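Vanadium-dependent haloperoxidase (Zobellia galactanivorans, PDB 4CIT) probably uses hydrogen peroxide to oxidise iodide at a vanadate cofactor, as a bacterial vanadium-dependent iodoperoxidase. Local coordinates at residues Glu75-Thr80 with Asp306-Leu311; Thr310-Thr315 with Thr380-Asp385; Val113-Glu118 with Gln158-Ile163; His291-Ala296 with Val319-Ala324; Pro69-Tyr74 with Gly89-Leu94. All coordinates share one frame; numbering follows the deposited sequence.

Contact 1. Residues Glu75-Thr80 with Asp306-Leu311; sequences EIVAAT and DFAKTL. With NA (sodium ion), chain G.
Val77 carries the whole of its segment's side of this contact, pointing from helix 59-80 at the first turn of helix 307-335. Its CB bears two methyls that divide the opposing surface. CG1, set anti to the backbone N (chi1 173°), meets the methyl of Ala308, CG1 to CB 3.6 Å. CG2, beside the backbone N, lies 3.7 Å from Leu311 CD2, and the two branched side chains run past each other in opposite directions. The same CG2 comes to the edge of the Phe307 ring, near its plane, 4.0 Å from CE1. Phe307, Ala308 and Leu311 lie on one face of their helix, and the pairing joins two helices of this mainly helical haloperoxidase; over these short segments the helix axes approach to 10.3 Å, with a signed crossing angle of -129°. The second helix starts after Asp306, an N-cap whose OD1 accepts from Lys309 N at 3.0 Å, nearly in line with the C-O bond of the carboxylate. One residue beyond Val77, Ala78 O binds the sodium ion at 2.2 Å; Asn81 O, Tyr84 O and three waters are its other ligands. Ala308 also touches Tyr84, itself a sodium ligand through its carbonyl.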
# COMPACT_ATOMS: atom_id res chain seq x y z
N GLU A 75 -7.78 7.40 -15.15
CA GLU A 75 -8.55 8.47 -15.80
C GLU A 75 -8.56 8.42 -17.35
O GLU A 75 -9.55 8.77 -18.01
CB GLU A 75 -8.16 9.87 -15.32
CG GLU A 75 -8.52 10.13 -13.87
CD GLU A 75 -10.07 10.08 -13.67
OE1 GLU A 75 -10.86 10.94 -14.22
OE2 GLU A 75 -10.54 9.09 -13.13
N ILE A 76 -7.47 8.09 -17.91
CA ILE A 76 -7.36 7.87 -19.40
C ILE A 76 -8.30 6.81 -19.90
O ILE A 76 -9.11 7.01 -20.85
CB ILE A 76 -5.92 7.70 -19.85
CG1 ILE A 76 -5.14 9.00 -19.70
CG2 ILE A 76 -5.92 7.23 -21.33
CD1 ILE A 76 -3.62 8.81 -19.80
N VAL A 77 -8.29 5.68 -19.20
CA VAL A 77 -9.26 4.64 -19.45
C VAL A 77 -10.69 5.07 -19.31
O VAL A 77 -11.49 4.85 -20.24
CB VAL A 77 -8.97 3.41 -18.60
CG1 VAL A 77 -10.07 2.38 -18.74
CG2 VAL A 77 -7.68 2.83 -19.01
N ALA A 78 -11.06 5.74 -18.22
CA ALA A 78 -12.41 6.22 -17.97
C ALA A 78 -12.90 7.24 -19.06
O ALA A 78 -14.07 7.25 -19.44
CB ALA A 78 -12.52 6.84 -16.63
N ALA A 79 -11.99 8.00 -19.55
CA ALA A 79 -12.38 9.04 -20.49
C ALA A 79 -12.75 8.40 -21.84
O ALA A 79 -13.39 9.06 -22.72
CB ALA A 79 -11.22 9.97 -20.68
N THR A 80 -12.26 7.20 -22.08
CA THR A 80 -12.31 6.57 -23.36
C THR A 80 -13.00 5.23 -23.36
O THR A 80 -13.01 4.59 -24.36
CB THR A 80 -10.91 6.40 -23.94
OG1 THR A 80 -10.03 5.61 -23.10
CG2 THR A 80 -10.29 7.77 -24.17
N ASP A 306 -8.42 -7.90 -18.44
CA ASP A 306 -7.90 -7.06 -19.51
C ASP A 306 -7.26 -5.73 -18.94
O ASP A 306 -7.21 -5.51 -17.73
CB ASP A 306 -8.94 -6.84 -20.62
CG ASP A 306 -10.09 -5.97 -20.22
OD1 ASP A 306 -10.05 -5.29 -19.17
OD2 ASP A 306 -11.12 -5.94 -20.98
N PHE A 307 -6.72 -4.90 -19.80
CA PHE A 307 -6.02 -3.70 -19.36
C PHE A 307 -6.89 -2.86 -18.45
O PHE A 307 -6.45 -2.38 -17.38
CB PHE A 307 -5.58 -2.88 -20.56
CG PHE A 307 -4.68 -1.73 -20.18
CD1 PHE A 307 -5.21 -0.44 -19.86
CD2 PHE A 307 -3.30 -1.89 -20.14
CE1 PHE A 307 -4.38 0.61 -19.57
CE2 PHE A 307 -2.46 -0.82 -19.87
CZ PHE A 307 -3.00 0.40 -19.49
N ALA A 308 -8.11 -2.53 -18.90
CA ALA A 308 -9.02 -1.69 -18.14
C ALA A 308 -9.46 -2.28 -16.81
O ALA A 308 -9.48 -1.54 -15.82
CB ALA A 308 -10.24 -1.26 -18.94
N LYS A 309 -9.77 -3.57 -16.77
CA LYS A 309 -10.19 -4.24 -15.54
C LYS A 309 -9.00 -4.30 -14.55
O LYS A 309 -9.16 -4.05 -13.38
CB LYS A 309 -10.69 -5.62 -15.83
CG LYS A 309 -11.04 -6.50 -14.64
CD LYS A 309 -12.10 -5.93 -13.80
CE LYS A 309 -12.54 -6.99 -12.75
NZ LYS A 309 -13.19 -8.22 -13.33
N THR A 310 -7.86 -4.58 -15.09
CA THR A 310 -6.61 -4.58 -14.25
C THR A 310 -6.41 -3.22 -13.60
O THR A 310 -6.14 -3.11 -12.40
CB THR A 310 -5.38 -4.97 -15.07
OG1 THR A 310 -5.55 -6.28 -15.53
CG2 THR A 310 -4.07 -4.93 -14.22
N LEU A 311 -6.45 -2.14 -14.39
CA LEU A 311 -6.32 -0.78 -13.85
C LEU A 311 -7.32 -0.35 -12.89
O LEU A 311 -7.02 0.24 -11.88
CB LEU A 311 -6.20 0.18 -15.02
CG LEU A 311 -5.63 1.51 -14.82
CD1 LEU A 311 -4.37 1.54 -13.94
CD2 LEU A 311 -5.39 2.08 -16.23
NA NA G . -16.03 6.26 -19.15
O HOH W 1 -16.53 8.76 -17.80
O HOH W 2 -16.76 7.07 -21.22
O HOH W 3 -18.36 5.90 -18.77

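Contact 2. Residues Thr310-Thr315 with Thr380-Asp385; sequences TLFAYT and TEVFGD
Ala313 of helix 307-335 packs on Val382 and Phe383 in the last turn of helix 367-383, a helix-helix contact within the PAP2 part of the haloperoxidase fold. Apolar contacts bridge the two segments. The small side chain of Ala313 lets the backbones come close, to 6.6 Å between Ala313 CA and Val382 CA. Its CB touches Val382 CG1 and, also at 3.8 Å, the CZ corner of the Phe383 ring. Phe312 completes the pocket for Val382: with CG anti to the backbone N (chi1 166°), its ring reaches across to put CE2 4.0 Å from Val382 CG2, and the ring and the valine pass side by side, pointing opposite ways.

Aromatic packing inside the second segment shapes that surface. Val382 CG1 lies over the centre of the Phe383 ring, 3.6 Å above its plane, so this methyl is held between the Phe383 face and Phe312 CE2, with Ala313 CB beside it. Phe383 further rests on Ala299 of helix 288-302, and Phe312 meets the ring of Tyr84.

Polar interactions lie at the margins. Glu381 OE1 forms a salt bridge with Lys316, a second link between the two helices. Just after helix 367-383, Gly384 leaves helical geometry with a phi of 105°. On the far side of helix 307-335, Thr315 OG1 donates to Leu311 O at 2.7 Å, and Thr315 N reaches the same oxygen from the opposite face of the carbonyl plane.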
# COMPACT_ATOMS: atom_id res chain seq x y z
N THR A 310 -7.86 -4.58 -15.09
CA THR A 310 -6.61 -4.58 -14.25
C THR A 310 -6.41 -3.22 -13.60
O THR A 310 -6.14 -3.11 -12.40
CB THR A 310 -5.38 -4.97 -15.07
OG1 THR A 310 -5.55 -6.28 -15.53
CG2 THR A 310 -4.07 -4.93 -14.22
N LEU A 311 -6.45 -2.14 -14.39
CA LEU A 311 -6.32 -0.78 -13.85
C LEU A 311 -7.32 -0.35 -12.89
O LEU A 311 -7.02 0.24 -11.88
CB LEU A 311 -6.20 0.18 -15.02
CG LEU A 311 -5.63 1.51 -14.82
CD1 LEU A 311 -4.37 1.54 -13.94
CD2 LEU A 311 -5.39 2.08 -16.23
N PHE A 312 -8.59 -0.69 -13.15
CA PHE A 312 -9.64 -0.54 -12.20
C PHE A 312 -9.29 -1.17 -10.86
O PHE A 312 -9.41 -0.52 -9.83
CB PHE A 312 -10.86 -1.18 -12.82
CG PHE A 312 -11.99 -1.44 -11.90
CD1 PHE A 312 -12.84 -0.46 -11.53
CD2 PHE A 312 -12.27 -2.74 -11.52
CE1 PHE A 312 -13.94 -0.75 -10.69
CE2 PHE A 312 -13.38 -3.04 -10.77
CZ PHE A 312 -14.19 -2.05 -10.30
N ALA A 313 -8.88 -2.39 -10.87
CA ALA A 313 -8.59 -3.04 -9.67
C ALA A 313 -7.40 -2.40 -8.88
O ALA A 313 -7.44 -2.17 -7.63
CB ALA A 313 -8.33 -4.49 -9.90
N TYR A 314 -6.31 -2.12 -9.63
CA TYR A 314 -5.16 -1.52 -9.00
C TYR A 314 -5.46 -0.13 -8.44
O TYR A 314 -4.94 0.28 -7.41
CB TYR A 314 -3.95 -1.41 -9.94
CG TYR A 314 -3.42 -2.66 -10.49
CD1 TYR A 314 -3.83 -3.88 -10.07
CD2 TYR A 314 -2.41 -2.62 -11.42
CE1 TYR A 314 -3.26 -5.05 -10.59
CE2 TYR A 314 -1.80 -3.77 -11.93
CZ TYR A 314 -2.29 -5.00 -11.52
OH TYR A 314 -1.80 -6.17 -12.09
N THR A 315 -6.30 0.63 -9.13
CA THR A 315 -6.65 1.93 -8.69
C THR A 315 -7.50 1.95 -7.49
O THR A 315 -7.20 2.67 -6.50
CB THR A 315 -7.29 2.72 -9.86
OG1 THR A 315 -6.34 2.71 -10.95
CG2 THR A 315 -7.49 4.15 -9.44
N THR A 380 -11.70 -8.30 -2.39
CA THR A 380 -12.90 -9.16 -2.28
C THR A 380 -14.06 -8.59 -3.10
O THR A 380 -14.78 -9.31 -3.78
CB THR A 380 -13.27 -9.36 -0.86
OG1 THR A 380 -12.13 -9.93 -0.18
CG2 THR A 380 -14.54 -10.28 -0.73
N GLU A 381 -14.23 -7.29 -3.09
CA GLU A 381 -15.29 -6.64 -3.83
C GLU A 381 -15.01 -6.75 -5.33
O GLU A 381 -15.95 -7.03 -6.08
CB GLU A 381 -15.43 -5.18 -3.49
CG GLU A 381 -16.64 -4.48 -4.16
CD GLU A 381 -16.44 -3.97 -5.60
OE1 GLU A 381 -15.39 -3.35 -5.92
OE2 GLU A 381 -17.38 -4.21 -6.46
N VAL A 382 -13.78 -6.61 -5.75
CA VAL A 382 -13.46 -6.69 -7.21
C VAL A 382 -13.45 -8.08 -7.77
O VAL A 382 -14.08 -8.32 -8.87
CB VAL A 382 -12.12 -5.95 -7.52
CG1 VAL A 382 -11.60 -6.20 -8.94
CG2 VAL A 382 -12.24 -4.53 -7.19
N PHE A 383 -12.81 -9.03 -7.10
CA PHE A 383 -12.50 -10.35 -7.60
C PHE A 383 -13.29 -11.48 -6.93
O PHE A 383 -13.33 -12.60 -7.43
CB PHE A 383 -11.04 -10.67 -7.48
CG PHE A 383 -10.15 -9.82 -8.31
CD1 PHE A 383 -10.19 -9.96 -9.70
CD2 PHE A 383 -9.29 -8.92 -7.74
CE1 PHE A 383 -9.30 -9.22 -10.52
CE2 PHE A 383 -8.47 -8.12 -8.56
CZ PHE A 383 -8.46 -8.33 -9.93
N GLY A 384 -13.93 -11.16 -5.81
CA GLY A 384 -14.87 -12.09 -5.14
C GLY A 384 -14.23 -12.68 -3.88
O GLY A 384 -13.02 -12.52 -3.61
N ASP A 385 -15.11 -13.25 -3.04
CA ASP A 385 -14.72 -14.02 -1.84
C ASP A 385 -14.34 -15.35 -2.24
O ASP A 385 -14.61 -15.77 -3.35
CB ASP A 385 -15.86 -14.03 -0.77
CG ASP A 385 -15.34 -14.38 0.69
OD1 ASP A 385 -14.10 -14.37 0.97
OD2 ASP A 385 -16.23 -14.66 1.53

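Contact 3. Residues Val113-Glu118 with Gln158-Ile163; sequences VVAHME and QVADHI
The carboxylate of Glu118 is the flat group nearest the crossing with Ala160, yet it does not itself make the contact. No atom of 158-163 lies against its faces or edges at contact distance; its oxygens turn to basic groups of its own helix, OE1 to Lys121 NZ and OE2 to Arg122 NE, both salt bridges. What meets the other helix is the aliphatic part of the side chain. CG, anti to the backbone N (chi1 167°), is 3.7 Å from Ala160 CB, and Glu118 CB lies 4.1 Å from the same methyl. The chain then bends at chi2 (60°).

One turn earlier, Ala115 faces Ala160 directly, with 4.4 Å between the two CB atoms. Such small side chains permit close helix packing: the Ala115 and Ala160 CA atoms are 5.0 Å apart. The contact therefore joins helices 108-123 and 146-167 of the bundle almost backbone to backbone, and Val159 and Ile163 beside it continue onto helix 59-80.

Asp161 OD1 stands 5.4 Å from Glu118 OE2, and both are bridged to Arg122, whose NE serves the glutamate and whose NH2 serves the aspartate. The seam thus combines a close backbone approach at two alanines with a charged border, where one guanidinium probably offsets the mutual repulsion of two carboxylates and ties the helices together.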
# COMPACT_ATOMS: atom_id res chain seq x y z
N VAL A 113 -0.08 4.00 -19.95
CA VAL A 113 1.25 3.53 -19.49
C VAL A 113 2.26 4.67 -19.42
O VAL A 113 3.01 4.79 -18.47
CB VAL A 113 1.81 2.31 -20.26
CG1 VAL A 113 3.14 1.94 -19.65
CG2 VAL A 113 0.75 1.19 -20.17
N VAL A 114 2.22 5.56 -20.37
CA VAL A 114 3.12 6.71 -20.41
C VAL A 114 2.87 7.58 -19.20
O VAL A 114 3.79 7.99 -18.50
CB VAL A 114 2.89 7.54 -21.73
CG1 VAL A 114 3.44 8.95 -21.62
CG2 VAL A 114 3.62 6.91 -22.92
N ALA A 115 1.58 7.87 -18.94
CA ALA A 115 1.21 8.67 -17.72
C ALA A 115 1.71 8.01 -16.41
O ALA A 115 2.29 8.69 -15.51
CB ALA A 115 -0.28 8.92 -17.71
N HIS A 116 1.48 6.70 -16.31
CA HIS A 116 1.85 5.91 -15.11
C HIS A 116 3.39 6.03 -14.89
O HIS A 116 3.86 6.33 -13.78
CB HIS A 116 1.41 4.48 -15.26
CG HIS A 116 1.56 3.70 -14.02
ND1 HIS A 116 2.78 3.24 -13.57
CD2 HIS A 116 0.64 3.31 -13.09
CE1 HIS A 116 2.60 2.65 -12.39
NE2 HIS A 116 1.31 2.66 -12.10
N MET A 117 4.18 5.79 -15.96
CA MET A 117 5.61 5.85 -15.82
C MET A 117 6.09 7.23 -15.48
O MET A 117 6.99 7.40 -14.67
CB MET A 117 6.32 5.32 -17.07
CG MET A 117 6.06 3.89 -17.35
SD MET A 117 7.05 3.07 -18.70
CE MET A 117 6.40 4.00 -20.09
N GLU A 118 5.53 8.25 -16.13
CA GLU A 118 6.00 9.60 -15.88
C GLU A 118 5.75 10.03 -14.41
O GLU A 118 6.62 10.55 -13.74
CB GLU A 118 5.20 10.61 -16.78
CG GLU A 118 5.35 12.09 -16.45
CD GLU A 118 6.74 12.65 -16.52
OE1 GLU A 118 7.64 12.05 -17.09
OE2 GLU A 118 7.00 13.67 -15.81
N GLN A 158 0.30 14.98 -21.19
CA GLN A 158 -0.63 16.03 -20.84
C GLN A 158 -1.46 15.66 -19.64
O GLN A 158 -1.68 16.47 -18.74
CB GLN A 158 -1.53 16.40 -22.04
CG GLN A 158 -2.41 17.53 -21.82
CD GLN A 158 -3.41 17.70 -22.99
OE1 GLN A 158 -3.61 16.80 -23.80
NE2 GLN A 158 -4.04 18.83 -23.02
N VAL A 159 -1.95 14.44 -19.63
CA VAL A 159 -2.72 13.95 -18.46
C VAL A 159 -1.81 13.91 -17.20
O VAL A 159 -2.25 14.28 -16.12
CB VAL A 159 -3.40 12.62 -18.75
CG1 VAL A 159 -4.04 12.07 -17.46
CG2 VAL A 159 -4.43 12.79 -19.89
N ALA A 160 -0.59 13.39 -17.29
CA ALA A 160 0.31 13.36 -16.18
C ALA A 160 0.55 14.74 -15.64
O ALA A 160 0.65 14.91 -14.41
CB ALA A 160 1.67 12.74 -16.58
N ASP A 161 0.59 15.79 -16.50
CA ASP A 161 0.78 17.10 -15.99
C ASP A 161 -0.43 17.52 -15.18
O ASP A 161 -0.28 18.23 -14.19
CB ASP A 161 1.05 18.19 -17.06
CG ASP A 161 2.45 18.04 -17.74
OD1 ASP A 161 3.44 17.44 -17.14
OD2 ASP A 161 2.54 18.50 -18.90
N HIS A 162 -1.63 17.15 -15.62
CA HIS A 162 -2.82 17.55 -14.92
C HIS A 162 -2.83 16.90 -13.55
O HIS A 162 -3.13 17.54 -12.49
CB HIS A 162 -4.08 17.31 -15.77
CG HIS A 162 -5.37 17.55 -15.03
ND1 HIS A 162 -5.99 18.77 -15.05
CD2 HIS A 162 -6.18 16.73 -14.31
CE1 HIS A 162 -7.10 18.73 -14.32
NE2 HIS A 162 -7.25 17.48 -13.88
N ILE A 163 -2.64 15.59 -13.57
CA ILE A 163 -2.67 14.84 -12.34
C ILE A 163 -1.52 15.28 -11.40
O ILE A 163 -1.75 15.45 -10.16
CB ILE A 163 -2.61 13.35 -12.61
CG1 ILE A 163 -3.83 12.97 -13.46
CG2 ILE A 163 -2.42 12.61 -11.29
CD1 ILE A 163 -5.16 12.99 -12.75

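Contact 4. Residues His291-Ala296 with Val319-Ala324; sequences HWMGIA and VAMADA
Met321 reaches from helix 307-335 to helix 288-302 and ends between Trp292 and Met293. Its sulfur touches the root of the tryptophan, SD to Trp292 CB at 3.6 Å. The indole itself leads away, so the same SD stands 5.5 Å from the centroid of the five-membered ring and 60° off the ring normal, an oblique Met-aromatic contact. Beyond the sulfur, Met321 CE lies 3.6 Å from Met293 SD and 3.8 Å from Met293 CG, where the two thioethers meet at a slant.

The shapes of the methionines explain the fit. Met321 is extended at chi2 (-172°) and turns at chi3, which carries its methyl toward Met293; the latter is folded at both chi2 and chi3, bringing its sulfur to that methyl.

In the next shell the indole is positioned by a hydrogen bond between its NE1 and Ser372 OG and by Ile295, whose CD1 sits over one face, 3.8 Å above the plane and offset toward the rim. Met293 packs on Phe66 and Asn70. A bound vanadate lies about 10 Å from the Trp292 side chain, so this apolar patch is near the vanadate site without touching it.

Helix 367-383 lies alongside both partners, with Ala375 and Leu379 against Trp292 and Val371 against Met321, while helix 59-80 meets Met293 and strand 389-391 meets Ile295.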
# COMPACT_ATOMS: atom_id res chain seq x y z
N HIS A 291 3.22 -5.31 -0.96
CA HIS A 291 2.86 -6.70 -0.97
C HIS A 291 1.41 -6.86 -1.48
O HIS A 291 1.15 -7.77 -2.31
CB HIS A 291 3.02 -7.22 0.42
CG HIS A 291 2.89 -8.71 0.56
ND1 HIS A 291 3.48 -9.39 1.61
CD2 HIS A 291 2.28 -9.65 -0.19
CE1 HIS A 291 3.28 -10.69 1.46
NE2 HIS A 291 2.47 -10.87 0.43
N TRP A 292 0.52 -5.99 -1.03
CA TRP A 292 -0.88 -6.07 -1.48
C TRP A 292 -1.06 -5.66 -2.94
O TRP A 292 -1.92 -6.18 -3.58
CB TRP A 292 -1.82 -5.33 -0.51
CG TRP A 292 -2.09 -6.19 0.70
CD1 TRP A 292 -1.41 -6.14 1.91
CD2 TRP A 292 -3.03 -7.24 0.81
NE1 TRP A 292 -1.91 -7.10 2.77
CE2 TRP A 292 -2.88 -7.81 2.09
CE3 TRP A 292 -3.95 -7.80 -0.06
CZ2 TRP A 292 -3.68 -8.87 2.53
CZ3 TRP A 292 -4.78 -8.81 0.38
CH2 TRP A 292 -4.61 -9.36 1.66
N MET A 293 -0.23 -4.76 -3.43
CA MET A 293 -0.16 -4.49 -4.83
C MET A 293 0.24 -5.72 -5.61
O MET A 293 -0.32 -6.01 -6.68
CB MET A 293 0.72 -3.27 -5.19
CG MET A 293 0.19 -1.99 -4.69
SD MET A 293 -1.38 -1.44 -5.45
CE MET A 293 -0.83 -1.29 -7.09
N GLY A 294 1.15 -6.52 -5.07
CA GLY A 294 1.53 -7.72 -5.63
C GLY A 294 0.41 -8.78 -5.65
O GLY A 294 0.23 -9.50 -6.69
N ILE A 295 -0.38 -8.85 -4.57
CA ILE A 295 -1.55 -9.73 -4.53
C ILE A 295 -2.62 -9.27 -5.51
O ILE A 295 -3.20 -10.15 -6.19
CB ILE A 295 -2.12 -9.82 -3.10
CG1 ILE A 295 -1.04 -10.45 -2.21
CG2 ILE A 295 -3.46 -10.53 -3.02
CD1 ILE A 295 -1.34 -10.48 -0.77
N ALA A 296 -2.77 -7.96 -5.68
CA ALA A 296 -3.71 -7.47 -6.69
C ALA A 296 -3.31 -7.91 -8.09
O ALA A 296 -4.15 -8.30 -8.89
CB ALA A 296 -3.81 -6.01 -6.63
N VAL A 319 -5.80 3.45 -4.02
CA VAL A 319 -6.46 4.54 -3.34
C VAL A 319 -6.93 4.19 -1.91
O VAL A 319 -6.65 4.89 -0.94
CB VAL A 319 -7.60 5.08 -4.18
CG1 VAL A 319 -8.44 6.02 -3.40
CG2 VAL A 319 -7.01 5.75 -5.44
N ALA A 320 -7.54 3.02 -1.76
CA ALA A 320 -7.90 2.56 -0.45
C ALA A 320 -6.67 2.43 0.47
O ALA A 320 -6.80 2.83 1.66
CB ALA A 320 -8.69 1.28 -0.52
N MET A 321 -5.58 1.81 0.02
CA MET A 321 -4.44 1.64 0.87
C MET A 321 -3.82 2.98 1.31
O MET A 321 -3.27 3.07 2.42
CB MET A 321 -3.41 0.75 0.23
CG MET A 321 -3.84 -0.71 0.20
SD MET A 321 -2.50 -1.82 -0.38
CE MET A 321 -2.60 -1.70 -2.08
N ALA A 322 -3.81 3.96 0.41
CA ALA A 322 -3.18 5.25 0.72
C ALA A 322 -4.05 5.86 1.83
O ALA A 322 -3.48 6.35 2.87
CB ALA A 322 -3.14 6.15 -0.48
N ASP A 323 -5.39 5.76 1.74
CA ASP A 323 -6.26 6.29 2.82
C ASP A 323 -6.12 5.46 4.13
O ASP A 323 -6.12 6.02 5.24
CB ASP A 323 -7.72 6.48 2.36
CG ASP A 323 -7.90 7.81 1.50
OD1 ASP A 323 -6.83 8.51 1.14
OD2 ASP A 323 -9.10 8.13 1.26
N ALA A 324 -5.89 4.18 3.99
CA ALA A 324 -5.66 3.31 5.15
C ALA A 324 -4.38 3.72 5.94
O ALA A 324 -4.37 3.79 7.21
CB ALA A 324 -5.60 1.88 4.73

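Contact 5. Residues Pro69-Tyr74 with Gly89-Leu94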
# COMPACT_ATOMS: atom_id res chain seq x y z
N PRO A 69 0.01 7.46 -9.78
CA PRO A 69 0.18 7.02 -11.15
C PRO A 69 -0.96 6.11 -11.64
O PRO A 69 -1.37 6.20 -12.80
CB PRO A 69 1.50 6.28 -11.10
CG PRO A 69 2.25 6.91 -9.94
CD PRO A 69 1.15 7.00 -8.93
N ASN A 70 -1.51 5.27 -10.78
CA ASN A 70 -2.70 4.54 -11.16
C ASN A 70 -3.86 5.42 -11.44
O ASN A 70 -4.61 5.17 -12.43
CB ASN A 70 -3.05 3.47 -10.11
CG ASN A 70 -2.05 2.35 -10.10
OD1 ASN A 70 -1.54 1.92 -11.19
ND2 ASN A 70 -1.91 1.72 -8.93
N VAL A 71 -4.12 6.46 -10.64
CA VAL A 71 -5.24 7.36 -10.90
C VAL A 71 -5.10 7.98 -12.26
O VAL A 71 -6.11 8.09 -13.00
CB VAL A 71 -5.41 8.43 -9.75
CG1 VAL A 71 -6.39 9.52 -10.09
CG2 VAL A 71 -5.82 7.74 -8.47
N ALA A 72 -3.88 8.47 -12.59
CA ALA A 72 -3.66 9.03 -13.93
C ALA A 72 -4.00 8.10 -15.10
O ALA A 72 -4.74 8.46 -16.03
CB ALA A 72 -2.22 9.59 -14.07
N ALA A 73 -3.50 6.87 -15.02
CA ALA A 73 -3.83 5.88 -16.03
C ALA A 73 -5.28 5.53 -16.08
O ALA A 73 -5.90 5.46 -17.17
CB ALA A 73 -3.04 4.65 -15.75
N TYR A 74 -5.89 5.35 -14.91
CA TYR A 74 -7.31 5.05 -14.83
C TYR A 74 -8.14 6.14 -15.42
O TYR A 74 -9.08 5.90 -16.21
CB TYR A 74 -7.76 4.81 -13.34
CG TYR A 74 -9.26 4.57 -13.28
CD1 TYR A 74 -9.76 3.33 -13.60
CD2 TYR A 74 -10.14 5.64 -13.01
CE1 TYR A 74 -11.11 3.13 -13.73
CE2 TYR A 74 -11.52 5.43 -13.08
CZ TYR A 74 -11.98 4.13 -13.33
OH TYR A 74 -13.34 3.90 -13.38
N GLY A 89 -14.36 14.43 -9.35
CA GLY A 89 -15.49 14.68 -8.61
C GLY A 89 -15.71 13.67 -7.48
O GLY A 89 -16.63 13.85 -6.64
N GLN A 90 -14.95 12.59 -7.50
CA GLN A 90 -15.08 11.51 -6.49
C GLN A 90 -13.88 11.49 -5.51
O GLN A 90 -14.07 11.18 -4.31
CB GLN A 90 -15.21 10.16 -7.17
CG GLN A 90 -16.32 10.03 -8.22
CD GLN A 90 -16.65 8.58 -8.52
OE1 GLN A 90 -16.49 8.02 -9.66
NE2 GLN A 90 -17.16 7.95 -7.53
N LEU A 91 -12.70 11.78 -5.97
CA LEU A 91 -11.53 11.90 -5.12
C LEU A 91 -11.35 13.35 -4.72
O LEU A 91 -11.58 14.26 -5.58
CB LEU A 91 -10.26 11.38 -5.80
CG LEU A 91 -10.23 9.98 -6.35
CD1 LEU A 91 -8.91 9.49 -6.89
CD2 LEU A 91 -10.69 9.06 -5.28
N ASN A 92 -10.86 13.62 -3.49
CA ASN A 92 -10.75 15.01 -3.03
C ASN A 92 -9.89 15.92 -3.88
O ASN A 92 -8.74 15.65 -4.06
CB ASN A 92 -10.19 14.97 -1.57
CG ASN A 92 -11.20 14.27 -0.58
OD1 ASN A 92 -12.44 14.40 -0.74
ND2 ASN A 92 -10.68 13.64 0.45
N GLY A 93 -10.49 16.99 -4.43
CA GLY A 93 -9.76 17.97 -5.24
C GLY A 93 -9.58 17.62 -6.76
O GLY A 93 -8.99 18.39 -7.45
N LEU A 94 -9.95 16.45 -7.20
CA LEU A 94 -9.63 15.99 -8.53
C LEU A 94 -10.72 16.46 -9.49
O LEU A 94 -11.91 16.20 -9.32
CB LEU A 94 -9.60 14.50 -8.57
CG LEU A 94 -9.30 13.93 -9.97
CD1 LEU A 94 -7.97 14.41 -10.50
CD2 LEU A 94 -9.38 12.40 -9.91
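Val71 has CG1 anti to its N (chi1 169°), which turns both methyls from helix 59-80 toward Leu91 and Leu94. Leu91 extends in turn to CD1 (chi2 -174°), and the two leucines converge on one valine. The motif that carries them is a type II beta turn from Leu91 to Leu94, in the connection between helices 59-80 and 108-123.

Both pairs approach tip to tip. Val71 CG2 is 3.9 Å from Leu91 CD1, and CG1 of the same valine lies 4.1 Å from that atom, so Leu91 CD1 sits against both branches. The other leucine touches more loosely, CD2 of Leu94 being 4.2 Å from Val71 CG1. The packing between the two segments is purely apolar; with Val71 CA and Leu91 CA 9.7 Å apart, the helix and the loop meet through side-chain ends.

Trp166 of helix 146-167 packs against all three residues, while Val319 of helix 307-335 also touches Val71. From the turn, Asn92 ND2 is hydrogen-bonded to Pro211 O and Leu214 O, tying the loop to a second one.

Gly93 takes the positive phi (84°) of the turn, and Leu94 N donates to Leu91 O at 3.2 Å.

How the contacts relate
Two long helices carry most of the network. Helix 59-80 serves contacts 5 and 1 on successive segments, and helix 307-335 serves contacts 1, 2 and 4 in that order along its length. Contacts 1, 3 and 5 lie on one side of the chain's centre, with centres 12 to 14 Å apart, and all three touch. Contact 3 is nested in the long loop that contact 1 closes, so the packing of helices 108-123 and 146-167 lies within the part of the chain spanned by contact 1. Contacts 2 and 4 are 11 Å apart and bring in helices 367-383 and 288-302. Contact 4, close to the chain's centre, leads from the sodium end toward the vanadate.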